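Local coordinates for protein cDNA FLJ56608, highly similar to Homo sapiens chloride channel, calcium activated, family member 1 (CLCA1), mRNA (Homo sapiens, PDB 6PYO) that may help to mediate calcium-activated chloride conductance and regulate mucus secretion, and is represented here by its calcium-binding von Willebrand factor type A domain, at residues L11-S16 against K75-A80; G22-R27 against L139-A144; T85-G90 against L111-E116. All blocks are in the same frame, centred on the assembly; numbering follows the deposited sequence.

From the N terminus, strand 8-14 runs into the calcium-binding turn and contact 1 closes the first large loop, bringing 75-80 back against it. Before that loop closes, the start of helix 24-39 opens contact 2, whose partner 139-144 follows strand 133-138; contacts 1 and 2 therefore cross. Contact 3 comes after contact 1 in series and nests inside the loop of contact 2, joining the start of helix 87-99 to strand 108-113. Contacts 1 and 3 share the calcium ion and two waters, and their strands are neighbours in the sheet. Contacts 2 and 3 meet through the backbone bonds of Leu139 with Thr113 and of Ala144 with Gly115.

Contact 1. Residues L11-S16 against K75-A80; sequences LVLDKS and KRLPAA. With CA (calcium ion), chain C.
The methyl CD1 of Leu13 forms the apolar centre of this contact, lying 3.7 Å from CD2 of Leu77 and 3.9 Å from CD of Pro78. The two leucines cross obliquely and touch at their tips, whereas Leu13 and the proline ring cross at about a right angle. Beside them, CB of Lys15 packs 3.9 Å from CB of Pro78, and CE of Lys15 passes 3.5 Å from O of Ala80. Lys15 places CG in the crowded position between the backbone N and the carbonyl carbon (chi1 58°). Further bends along its chain turn the ammonium group away from 75-80, to the carbonyl of Ser82 and a salt bridge with Asp52. Asp14 and Ser16 point to the other side of the chain, where with Ser18, a further calcium ligand, they form the DxSxS signature of a metal ion-dependent adhesion site (MIDAS), and Ser16 OG binds the ion at 2.3 Å together with Thr85 and two waters. Behind this first shell, Asp14 OD1 grips Ser16 twice. The backbone N of Ser16 lies 2.9 Å from OD1 of Asp14 and approaches it nearly along the C-O axis, forming an Asx turn. Ser16 OG donates to the syn lone pair of Asp14 OD1 at 2.6 Å. Around the apolar side, Met48 and Leu112 pack on Leu13, while Asn29 and Gln33 of helix 24-39 touch Leu77.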
ATOM      1  N   LEU A  11       2.761  -2.116  -2.083  1.00 35.11           N
ATOM      2  CA  LEU A  11       2.760  -0.943  -1.236  1.00 36.66           C
ATOM      3  C   LEU A  11       1.855   0.106  -1.862  1.00 35.67           C
ATOM      4  O   LEU A  11       1.968   0.416  -3.060  1.00 36.47           O
ATOM      5  CB  LEU A  11       4.177  -0.389  -1.089  1.00 39.28           C
ATOM      6  CG  LEU A  11       5.056  -0.920   0.001  1.00 40.25           C
ATOM      7  CD1 LEU A  11       4.955  -2.458  -0.073  1.00 53.24           C
ATOM      8  CD2 LEU A  11       6.483  -0.450  -0.110  1.00 39.46           C
ATOM      9  N   VAL A  12       0.956   0.649  -1.059  1.00 33.43           N
ATOM     10  CA  VAL A  12       0.077   1.735  -1.466  1.00 40.50           C
ATOM     11  C   VAL A  12       0.320   2.875  -0.487  1.00 35.27           C
ATOM     12  O   VAL A  12       0.042   2.754   0.718  1.00 35.81           O
ATOM     13  CB  VAL A  12      -1.387   1.300  -1.507  1.00 35.82           C
ATOM     14  CG1 VAL A  12      -2.251   2.454  -1.961  1.00 36.50           C
ATOM     15  CG2 VAL A  12      -1.525   0.134  -2.481  1.00 30.63           C
ATOM     16  N   LEU A  13       0.914   3.951  -0.995  1.00 32.89           N
ATOM     17  CA  LEU A  13       1.579   4.932  -0.152  1.00 31.76           C
ATOM     18  C   LEU A  13       0.898   6.285  -0.337  1.00 29.82           C
ATOM     19  O   LEU A  13       0.906   6.837  -1.440  1.00 31.94           O
ATOM     20  CB  LEU A  13       3.059   5.018  -0.508  1.00 38.22           C
ATOM     21  CG  LEU A  13       3.803   3.684  -0.438  1.00 37.06           C
ATOM     22  CD1 LEU A  13       5.218   3.888  -0.883  1.00 41.64           C
ATOM     23  CD2 LEU A  13       3.745   3.114   0.957  1.00 41.90           C
ATOM     24  N   ASP A  14       0.397   6.837   0.756  1.00 32.64           N
ATOM     25  CA  ASP A  14      -0.268   8.138   0.768  1.00 32.73           C
ATOM     26  C   ASP A  14       0.779   9.244   0.726  1.00 33.42           C
ATOM     27  O   ASP A  14       1.567   9.395   1.671  1.00 37.78           O
ATOM     28  CB  ASP A  14      -1.117   8.196   2.029  1.00 35.93           C
ATOM     29  CG  ASP A  14      -2.035   9.404   2.083  1.00 43.74           C
ATOM     30  OD1 ASP A  14      -1.743  10.417   1.408  1.00 31.83           O
ATOM     31  OD2 ASP A  14      -3.024   9.307   2.841  1.00 34.71           O
ATOM     32  N   LYS A  15       0.830   9.996  -0.390  1.00 38.65           N
ATOM     33  CA  LYS A  15       1.693  11.166  -0.490  1.00 37.37           C
ATOM     34  C   LYS A  15       0.882  12.468  -0.550  1.00 43.96           C
ATOM     35  O   LYS A  15       1.377  13.479  -1.065  1.00 42.62           O
ATOM     36  CB  LYS A  15       2.639  11.065  -1.699  1.00 33.73           C
ATOM     37  CG  LYS A  15       1.906  10.897  -3.039  1.00 38.32           C
ATOM     38  CD  LYS A  15       2.539  11.644  -4.193  1.00 52.59           C
ATOM     39  CE  LYS A  15       2.730  13.130  -3.921  1.00 47.30           C
ATOM     40  NZ  LYS A  15       1.536  13.940  -4.298  1.00 45.16           N
ATOM     41  N   SER A  16      -0.352  12.462  -0.040  1.00 41.48           N
ATOM     42  CA  SER A  16      -1.244  13.614  -0.132  1.00 40.19           C
ATOM     43  C   SER A  16      -0.769  14.732   0.788  1.00 38.68           C
ATOM     44  O   SER A  16       0.112  14.548   1.627  1.00 37.39           O
ATOM     45  CB  SER A  16      -2.673  13.197   0.205  1.00 39.72           C
ATOM     46  OG  SER A  16      -2.814  12.770   1.561  1.00 37.51           O
ATOM     47  N   LYS A  75      14.238   3.437  -3.193  1.00 41.03           N
ATOM     48  CA  LYS A  75      14.522   4.753  -3.766  1.00 52.27           C
ATOM     49  C   LYS A  75      13.277   5.426  -4.333  1.00 43.63           C
ATOM     50  O   LYS A  75      13.310   6.634  -4.578  1.00 45.76           O
ATOM     51  CB  LYS A  75      15.626   4.617  -4.835  1.00 51.92           C
ATOM     52  CG  LYS A  75      17.031   4.442  -4.215  1.00 78.29           C
ATOM     53  CD  LYS A  75      18.098   3.991  -5.216  1.00116.08           C
ATOM     54  CE  LYS A  75      19.480   3.905  -4.551  1.00 80.82           C
ATOM     55  NZ  LYS A  75      20.483   3.114  -5.339  1.00 94.95           N
ATOM     56  N   ARG A  76      12.173   4.698  -4.508  1.00 39.66           N
ATOM     57  CA  ARG A  76      10.954   5.276  -5.049  1.00 40.10           C
ATOM     58  C   ARG A  76       9.936   5.649  -3.985  1.00 44.13           C
ATOM     59  O   ARG A  76       8.794   5.972  -4.334  1.00 39.90           O
ATOM     60  CB  ARG A  76      10.307   4.328  -6.059  1.00 36.98           C
ATOM     61  CG  ARG A  76      11.282   3.917  -7.098  1.00 44.66           C
ATOM     62  CD  ARG A  76      10.704   3.110  -8.239  1.00 53.27           C
ATOM     63  NE  ARG A  76      11.806   2.801  -9.154  1.00 64.71           N
ATOM     64  CZ  ARG A  76      11.739   1.989 -10.202  1.00 62.91           C
ATOM     65  NH1 ARG A  76      10.610   1.384 -10.510  1.00 55.25           N
ATOM     66  NH2 ARG A  76      12.816   1.783 -10.940  1.00 57.41           N
ATOM     67  N   LEU A  77      10.299   5.572  -2.711  1.00 36.36           N
ATOM     68  CA  LEU A  77       9.402   6.025  -1.676  1.00 40.78           C
ATOM     69  C   LEU A  77       9.197   7.534  -1.821  1.00 48.61           C
ATOM     70  O   LEU A  77      10.120   8.236  -2.231  1.00 41.54           O
ATOM     71  CB  LEU A  77       9.973   5.671  -0.293  1.00 42.40           C
ATOM     72  CG  LEU A  77      10.089   4.165   0.028  1.00 39.20           C
ATOM     73  CD1 LEU A  77      10.921   3.934   1.296  1.00 40.70           C
ATOM     74  CD2 LEU A  77       8.713   3.529   0.184  1.00 40.48           C
ATOM     75  N   PRO A  78       7.997   8.051  -1.524  1.00 45.98           N
ATOM     76  CA  PRO A  78       7.697   9.463  -1.845  1.00 44.06           C
ATOM     77  C   PRO A  78       8.590  10.438  -1.095  1.00 40.29           C
ATOM     78  O   PRO A  78       8.727  10.376   0.121  1.00 46.35           O
ATOM     79  CB  PRO A  78       6.231   9.645  -1.432  1.00 40.63           C
ATOM     80  CG  PRO A  78       5.741   8.292  -0.936  1.00 44.15           C
ATOM     81  CD  PRO A  78       6.913   7.361  -0.810  1.00 43.01           C
ATOM     82  N   ALA A  79       9.164  11.374  -1.834  1.00 52.13           N
ATOM     83  CA  ALA A  79       9.973  12.423  -1.223  1.00 61.23           C
ATOM     84  C   ALA A  79       9.130  13.577  -0.672  1.00 54.40           C
ATOM     85  O   ALA A  79       9.574  14.282   0.247  1.00 50.48           O
ATOM     86  CB  ALA A  79      10.966  12.953  -2.255  1.00 74.37           C
ATOM     87  N   ALA A  80       7.915  13.777  -1.176  1.00 48.47           N
ATOM     88  CA  ALA A  80       7.176  14.975  -0.794  1.00 50.38           C
ATOM     89  C   ALA A  80       5.677  14.707  -0.781  1.00 49.86           C
ATOM     90  O   ALA A  80       5.166  13.819  -1.468  1.00 48.23           O
ATOM     91  CB  ALA A  80       7.497  16.138  -1.741  1.00 48.26           C
TER
HETATM   92 CA    CA C 701      -4.673  13.381   2.851  1.00 38.97          CA
HETATM   93  O   HOH W   1      -6.709  14.077   3.922  1.00 46.14           O
HETATM   94  O   HOH W   2      -4.564  11.153   3.637  1.00 36.31           O

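Contact 2. Residues G22-R27 against L139-A144; sequences GNRLNR and LGPSAA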
ATOM      1  N   GLY A  22       3.370  17.198  10.593  1.00 74.74           N
ATOM      2  CA  GLY A  22       4.281  16.532  11.507  1.00 69.73           C
ATOM      3  C   GLY A  22       5.343  15.751  10.770  1.00 78.48           C
ATOM      4  O   GLY A  22       5.981  16.245   9.833  1.00 72.86           O
ATOM      5  N   ASN A  23       5.540  14.509  11.199  1.00 79.16           N
ATOM      6  CA  ASN A  23       6.530  13.621  10.608  1.00 72.66           C
ATOM      7  C   ASN A  23       5.883  12.484   9.836  1.00 62.42           C
ATOM      8  O   ASN A  23       6.522  11.451   9.614  1.00 58.25           O
ATOM      9  CB  ASN A  23       7.437  13.059  11.697  1.00 66.88           C
ATOM     10  CG  ASN A  23       8.369  14.101  12.269  1.00 88.50           C
ATOM     11  OD1 ASN A  23       9.125  14.736  11.536  1.00 78.30           O
ATOM     12  ND2 ASN A  23       8.318  14.287  13.583  1.00 74.86           N
ATOM     13  N   ARG A  24       4.621  12.653   9.426  1.00 59.30           N
ATOM     14  CA  ARG A  24       3.884  11.534   8.856  1.00 52.96           C
ATOM     15  C   ARG A  24       4.619  10.949   7.669  1.00 53.36           C
ATOM     16  O   ARG A  24       4.714   9.726   7.534  1.00 47.07           O
ATOM     17  CB  ARG A  24       2.490  11.970   8.445  1.00 47.29           C
ATOM     18  CG  ARG A  24       1.673  12.449   9.587  1.00 49.14           C
ATOM     19  CD  ARG A  24       0.365  13.001   9.115  1.00 48.64           C
ATOM     20  NE  ARG A  24      -0.390  13.530  10.238  1.00 50.48           N
ATOM     21  CZ  ARG A  24      -1.668  13.877  10.188  1.00 47.84           C
ATOM     22  NH1 ARG A  24      -2.382  13.761   9.066  1.00 43.92           N
ATOM     23  NH2 ARG A  24      -2.243  14.322  11.280  1.00 51.63           N
ATOM     24  N   LEU A  25       5.122  11.805   6.783  1.00 48.79           N
ATOM     25  CA  LEU A  25       5.771  11.295   5.586  1.00 48.01           C
ATOM     26  C   LEU A  25       7.090  10.611   5.927  1.00 47.36           C
ATOM     27  O   LEU A  25       7.426   9.582   5.333  1.00 45.82           O
ATOM     28  CB  LEU A  25       5.975  12.425   4.590  1.00 46.67           C
ATOM     29  CG  LEU A  25       6.370  11.959   3.194  1.00 46.09           C
ATOM     30  CD1 LEU A  25       5.277  11.197   2.526  1.00 44.26           C
ATOM     31  CD2 LEU A  25       6.766  13.169   2.353  1.00 50.15           C
ATOM     32  N   ASN A  26       7.837  11.147   6.898  1.00 52.07           N
ATOM     33  CA  ASN A  26       9.041  10.470   7.374  1.00 52.11           C
ATOM     34  C   ASN A  26       8.708   9.104   7.972  1.00 52.79           C
ATOM     35  O   ASN A  26       9.421   8.131   7.734  1.00 45.93           O
ATOM     36  CB  ASN A  26       9.766  11.329   8.412  1.00 56.16           C
ATOM     37  CG  ASN A  26      10.682  12.376   7.792  1.00 69.77           C
ATOM     38  OD1 ASN A  26      11.235  12.191   6.699  1.00 74.05           O
ATOM     39  ND2 ASN A  26      10.839  13.497   8.492  1.00 78.65           N
ATOM     40  N   ARG A  27       7.625   9.010   8.746  1.00 46.58           N
ATOM     41  CA  ARG A  27       7.235   7.721   9.294  1.00 49.61           C
ATOM     42  C   ARG A  27       6.809   6.759   8.195  1.00 47.23           C
ATOM     43  O   ARG A  27       7.126   5.560   8.252  1.00 45.41           O
ATOM     44  CB  ARG A  27       6.125   7.904  10.320  1.00 47.82           C
ATOM     45  CG  ARG A  27       6.656   8.313  11.685  1.00 61.44           C
ATOM     46  CD  ARG A  27       5.522   8.624  12.678  1.00 72.78           C
ATOM     47  NE  ARG A  27       5.214  10.053  12.693  1.00 75.81           N
ATOM     48  CZ  ARG A  27       3.992  10.559  12.588  1.00 74.15           C
ATOM     49  NH1 ARG A  27       2.945   9.754  12.481  1.00 64.74           N
ATOM     50  NH2 ARG A  27       3.809  11.879  12.601  1.00 78.00           N
ATOM     51  N   LEU A 139      -0.928   6.560  10.047  1.00 52.73           N
ATOM     52  CA  LEU A 139       0.213   7.408  10.376  1.00 54.60           C
ATOM     53  C   LEU A 139      -0.209   8.714  11.041  1.00 52.93           C
ATOM     54  O   LEU A 139       0.644   9.502  11.458  1.00 55.21           O
ATOM     55  CB  LEU A 139       1.027   7.673   9.100  1.00 55.42           C
ATOM     56  CG  LEU A 139       1.621   6.362   8.559  1.00 48.74           C
ATOM     57  CD1 LEU A 139       2.096   6.475   7.153  1.00 50.02           C
ATOM     58  CD2 LEU A 139       2.758   5.883   9.486  1.00 54.29           C
ATOM     59  N   GLY A 140      -1.498   8.950  11.161  1.00 51.74           N
ATOM     60  CA  GLY A 140      -1.996  10.064  11.918  1.00 58.55           C
ATOM     61  C   GLY A 140      -3.029   9.568  12.903  1.00 61.04           C
ATOM     62  O   GLY A 140      -3.404   8.387  12.896  1.00 59.06           O
ATOM     63  N   PRO A 141      -3.520  10.470  13.761  1.00 65.23           N
ATOM     64  CA  PRO A 141      -4.528  10.093  14.763  1.00 62.70           C
ATOM     65  C   PRO A 141      -5.964  10.325  14.333  1.00 56.56           C
ATOM     66  O   PRO A 141      -6.883   9.913  15.054  1.00 62.72           O
ATOM     67  CB  PRO A 141      -4.171  11.002  15.947  1.00 62.62           C
ATOM     68  CG  PRO A 141      -3.743  12.292  15.252  1.00 57.31           C
ATOM     69  CD  PRO A 141      -3.077  11.867  13.928  1.00 58.47           C
ATOM     70  N   SER A 142      -6.190  10.971  13.189  1.00 54.97           N
ATOM     71  CA  SER A 142      -7.531  11.285  12.723  1.00 50.53           C
ATOM     72  C   SER A 142      -7.973  10.355  11.605  1.00 51.14           C
ATOM     73  O   SER A 142      -8.743  10.761  10.728  1.00 58.39           O
ATOM     74  CB  SER A 142      -7.601  12.742  12.260  1.00 59.20           C
ATOM     75  OG  SER A 142      -6.894  13.582  13.160  1.00 75.00           O
ATOM     76  N   ALA A 143      -7.489   9.116  11.617  1.00 53.74           N
ATOM     77  CA  ALA A 143      -7.879   8.144  10.604  1.00 48.34           C
ATOM     78  C   ALA A 143      -9.383   7.920  10.617  1.00 47.05           C
ATOM     79  O   ALA A 143      -9.974   7.670  11.668  1.00 58.77           O
ATOM     80  CB  ALA A 143      -7.155   6.813  10.855  1.00 50.49           C
ATOM     81  N   ALA A 144     -10.000   7.965   9.441  1.00 45.33           N
ATOM     82  CA  ALA A 144     -11.391   7.545   9.323  1.00 51.88           C
ATOM     83  C   ALA A 144     -11.567   6.142   9.937  1.00 59.71           C
ATOM     84  O   ALA A 144     -10.596   5.378   9.999  1.00 57.61           O
ATOM     85  CB  ALA A 144     -11.804   7.559   7.832  1.00 45.79           C
TER
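The first turn of helix 24-39 stands beside the loop that leaves strand 133-138, with Arg24 and Leu139 nearest at 5.7 Å between CA atoms, and the turn is closed by the bond from Arg27 N to Asn23 O at 2.8 Å. Two arginines, one helical turn apart, reach to the loop in different ways. Arg27 is bent at chi3 (-94°), so that its guanidinium meets the carbonyl of Leu139 edge-on, near its own plane. NH1 lies 2.5 Å from Leu139 O, but the N-H points poorly at the oxygen (128°) and the bond is weak. CA of Arg24 lies over one face of this guanidinium, near its rim. Nearer the helix backbone, CB of Arg27 packs 4.0 Å from CD2 of Leu139, a buried residue whose CB is directed toward the helix. Arg24, by contrast, is extended from CG to NE and reaches across the loop, crossing Pro141 at about a right angle. CG of Arg24 passes 3.6 Å from Leu139 O, and CA of Gly140 lies over one face of the Arg24 guanidinium, offset toward the rim; a side chain on this glycine would collide with CZ. Farther out, NH2 of Arg24 comes 3.7 Å from CD of Pro141. The charge of Arg24 is matched by salt bridges from NH1 to Glu116 and Asp114, and its nearest side-chain atom is about 7 Å from the calcium ion. The arrangement thus belongs to the rim of the MIDAS, built as in other von Willebrand factor A domains from loops at the C-terminal ends of the parallel strands.

Contact 3. Residues T85-G90 against L111-E116; sequences TSICSG and LLTDGE. With CA (calcium ion), chain C.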
ATOM      1  N   THR A  85      -6.535  13.520  -1.660  1.00 43.49           N
ATOM      2  CA  THR A  85      -6.525  12.203  -1.058  1.00 41.33           C
ATOM      3  C   THR A  85      -7.569  11.323  -1.729  1.00 44.55           C
ATOM      4  O   THR A  85      -8.745  11.686  -1.770  1.00 42.19           O
ATOM      5  CB  THR A  85      -6.811  12.279   0.426  1.00 34.59           C
ATOM      6  OG1 THR A  85      -5.839  13.118   1.062  1.00 32.68           O
ATOM      7  CG2 THR A  85      -6.710  10.860   1.032  1.00 44.54           C
ATOM      8  N   SER A  86      -7.137  10.148  -2.229  1.00 38.74           N
ATOM      9  CA  SER A  86      -8.086   9.109  -2.637  1.00 39.07           C
ATOM     10  C   SER A  86      -7.456   7.732  -2.361  1.00 36.96           C
ATOM     11  O   SER A  86      -6.743   7.174  -3.199  1.00 36.80           O
ATOM     12  CB  SER A  86      -8.491   9.267  -4.095  1.00 41.47           C
ATOM     13  OG  SER A  86      -9.365   8.221  -4.482  1.00 42.81           O
ATOM     14  N   ILE A  87      -7.752   7.188  -1.178  1.00 36.71           N
ATOM     15  CA  ILE A  87      -7.316   5.827  -0.872  1.00 40.74           C
ATOM     16  C   ILE A  87      -7.804   4.882  -1.954  1.00 36.04           C
ATOM     17  O   ILE A  87      -7.066   4.004  -2.423  1.00 37.68           O
ATOM     18  CB  ILE A  87      -7.795   5.401   0.528  1.00 44.17           C
ATOM     19  CG1 ILE A  87      -6.960   6.157   1.563  1.00 45.79           C
ATOM     20  CG2 ILE A  87      -7.675   3.884   0.662  1.00 46.51           C
ATOM     21  CD1 ILE A  87      -7.330   5.901   2.990  1.00 50.66           C
ATOM     22  N   CYS A  88      -9.051   5.066  -2.395  1.00 38.85           N
ATOM     23  CA  CYS A  88      -9.640   4.125  -3.335  1.00 41.05           C
ATOM     24  C   CYS A  88      -8.916   4.138  -4.661  1.00 41.50           C
ATOM     25  O   CYS A  88      -8.738   3.076  -5.272  1.00 43.89           O
ATOM     26  CB  CYS A  88     -11.137   4.404  -3.519  1.00 47.83           C
ATOM     27  SG  CYS A  88     -12.135   3.781  -2.108  1.00 66.87           S
ATOM     28  N   SER A  89      -8.468   5.318  -5.128  1.00 37.13           N
ATOM     29  CA  SER A  89      -7.657   5.342  -6.345  1.00 45.53           C
ATOM     30  C   SER A  89      -6.388   4.517  -6.181  1.00 36.40           C
ATOM     31  O   SER A  89      -5.928   3.870  -7.132  1.00 35.30           O
ATOM     32  CB  SER A  89      -7.240   6.773  -6.731  1.00 42.41           C
ATOM     33  OG  SER A  89      -8.341   7.651  -6.725  1.00 52.24           O
ATOM     34  N   GLY A  90      -5.744   4.631  -5.008  1.00 34.04           N
ATOM     35  CA  GLY A  90      -4.528   3.888  -4.771  1.00 39.18           C
ATOM     36  C   GLY A  90      -4.769   2.388  -4.748  1.00 37.46           C
ATOM     37  O   GLY A  90      -3.990   1.623  -5.313  1.00 36.77           O
ATOM     38  N   LEU A 111      -1.074  -0.631   3.088  1.00 31.65           N
ATOM     39  CA  LEU A 111      -1.635   0.716   2.952  1.00 33.12           C
ATOM     40  C   LEU A 111      -1.068   1.605   4.046  1.00 34.79           C
ATOM     41  O   LEU A 111      -1.408   1.449   5.229  1.00 36.92           O
ATOM     42  CB  LEU A 111      -3.157   0.670   3.032  1.00 32.50           C
ATOM     43  CG  LEU A 111      -3.905   2.003   2.879  1.00 32.70           C
ATOM     44  CD1 LEU A 111      -3.409   2.745   1.634  1.00 34.67           C
ATOM     45  CD2 LEU A 111      -5.392   1.711   2.795  1.00 32.43           C
ATOM     46  N   LEU A 112      -0.184   2.525   3.666  1.00 34.19           N
ATOM     47  CA  LEU A 112       0.444   3.426   4.623  1.00 34.86           C
ATOM     48  C   LEU A 112      -0.224   4.798   4.417  1.00 32.86           C
ATOM     49  O   LEU A 112      -0.092   5.419   3.342  1.00 32.96           O
ATOM     50  CB  LEU A 112       1.966   3.478   4.442  1.00 36.87           C
ATOM     51  CG  LEU A 112       2.724   2.125   4.528  1.00 38.85           C
ATOM     52  CD1 LEU A 112       4.228   2.264   4.413  1.00 41.76           C
ATOM     53  CD2 LEU A 112       2.424   1.396   5.808  1.00 43.90           C
ATOM     54  N   THR A 113      -0.987   5.240   5.410  1.00 35.91           N
ATOM     55  CA  THR A 113      -1.745   6.482   5.210  1.00 38.00           C
ATOM     56  C   THR A 113      -2.074   7.101   6.551  1.00 42.05           C
ATOM     57  O   THR A 113      -2.130   6.400   7.571  1.00 39.98           O
ATOM     58  CB  THR A 113      -3.054   6.222   4.446  1.00 39.26           C
ATOM     59  OG1 THR A 113      -3.831   7.420   4.307  1.00 40.29           O
ATOM     60  CG2 THR A 113      -3.899   5.207   5.242  1.00 33.66           C
ATOM     61  N   ASP A 114      -2.353   8.429   6.535  1.00 39.96           N
ATOM     62  CA  ASP A 114      -2.943   9.042   7.727  1.00 42.27           C
ATOM     63  C   ASP A 114      -4.436   8.746   7.847  1.00 41.50           C
ATOM     64  O   ASP A 114      -5.034   9.023   8.895  1.00 48.98           O
ATOM     65  CB  ASP A 114      -2.685  10.569   7.798  1.00 46.18           C
ATOM     66  CG  ASP A 114      -3.248  11.367   6.632  1.00 40.96           C
ATOM     67  OD1 ASP A 114      -4.249  11.001   5.991  1.00 42.00           O
ATOM     68  OD2 ASP A 114      -2.652  12.417   6.370  1.00 46.27           O
ATOM     69  N   GLY A 115      -5.057   8.189   6.811  1.00 38.55           N
ATOM     70  CA  GLY A 115      -6.442   7.778   6.889  1.00 42.70           C
ATOM     71  C   GLY A 115      -7.473   8.882   6.823  1.00 46.70           C
ATOM     72  O   GLY A 115      -8.663   8.602   6.991  1.00 50.22           O
ATOM     73  N   GLU A 116      -7.070  10.113   6.519  1.00 52.07           N
ATOM     74  CA  GLU A 116      -7.980  11.257   6.486  1.00 41.48           C
ATOM     75  C   GLU A 116      -8.662  11.305   5.124  1.00 45.99           C
ATOM     76  O   GLU A 116      -8.354  12.128   4.260  1.00 45.23           O
ATOM     77  CB  GLU A 116      -7.204  12.524   6.797  1.00 44.99           C
ATOM     78  CG  GLU A 116      -6.693  12.480   8.203  1.00 41.43           C
ATOM     79  CD  GLU A 116      -5.749  13.589   8.549  1.00 47.24           C
ATOM     80  OE1 GLU A 116      -5.538  14.454   7.680  1.00 53.99           O
ATOM     81  OE2 GLU A 116      -5.221  13.593   9.698  1.00 54.25           O
TER
HETATM   82 CA    CA C 701      -4.673  13.381   2.851  1.00 38.97          CA
HETATM   83  O   HOH W   1      -6.709  14.077   3.922  1.00 46.14           O
HETATM   84  O   HOH W   2      -4.564  11.153   3.637  1.00 36.31           O
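The carboxylate of Asp114 is the flat group nearest the metal, and the backbone N of Glu116 approaches its OD1 from above the plane, 31° out of it, at 3.0 Å. This bond makes an Asx turn, while OD2 is hydrogen-bonded to the hydroxyl of Ser18. Asp114 stays in the second shell of the calcium ion, with OD1 4.0 Å from the metal. Thr85 reaches the ion directly: with OG1 beside its backbone N (chi1 -58°), it binds calcium at 2.1 Å, and its methyl CG2 is turned to the carbonyl O of Glu116. Water 1, itself a calcium ligand, donates to that same carbonyl at 2.6 Å, so the metal bridges the two segments through Thr85 and this water. Direct binding by the threonine with the aspartate held back resembles the open form of a MIDAS. Deeper in, Ile87 crosses both Leu111 and Thr113 at about right angles; its CG2 lies 3.8 Å from CD2 of Leu111 and its CD1 lies 4.0 Å from OG1 of Thr113. That hydroxyl is anti to its own backbone N (chi1 177°) and accepts from Gly115 N at 2.9 Å, an ST turn, besides bonding to the carboxylate OD2 of Asp14. An alanine here would remove both bonds and the methyl beside Ile87, and would probably loosen the turn that carries Asp114 and the hold on Asp14. Helix 87-99 begins with Ile87, whose N is hydrogen-bonded to Asp117 OD2, and Cys88 forms a disulfide with Cys123. Strand 108-113 lies between strands 8-14 and 133-138, and helix 145-152 packs over Ile87, Leu111 and Thr113 with Leu147 and Leu150.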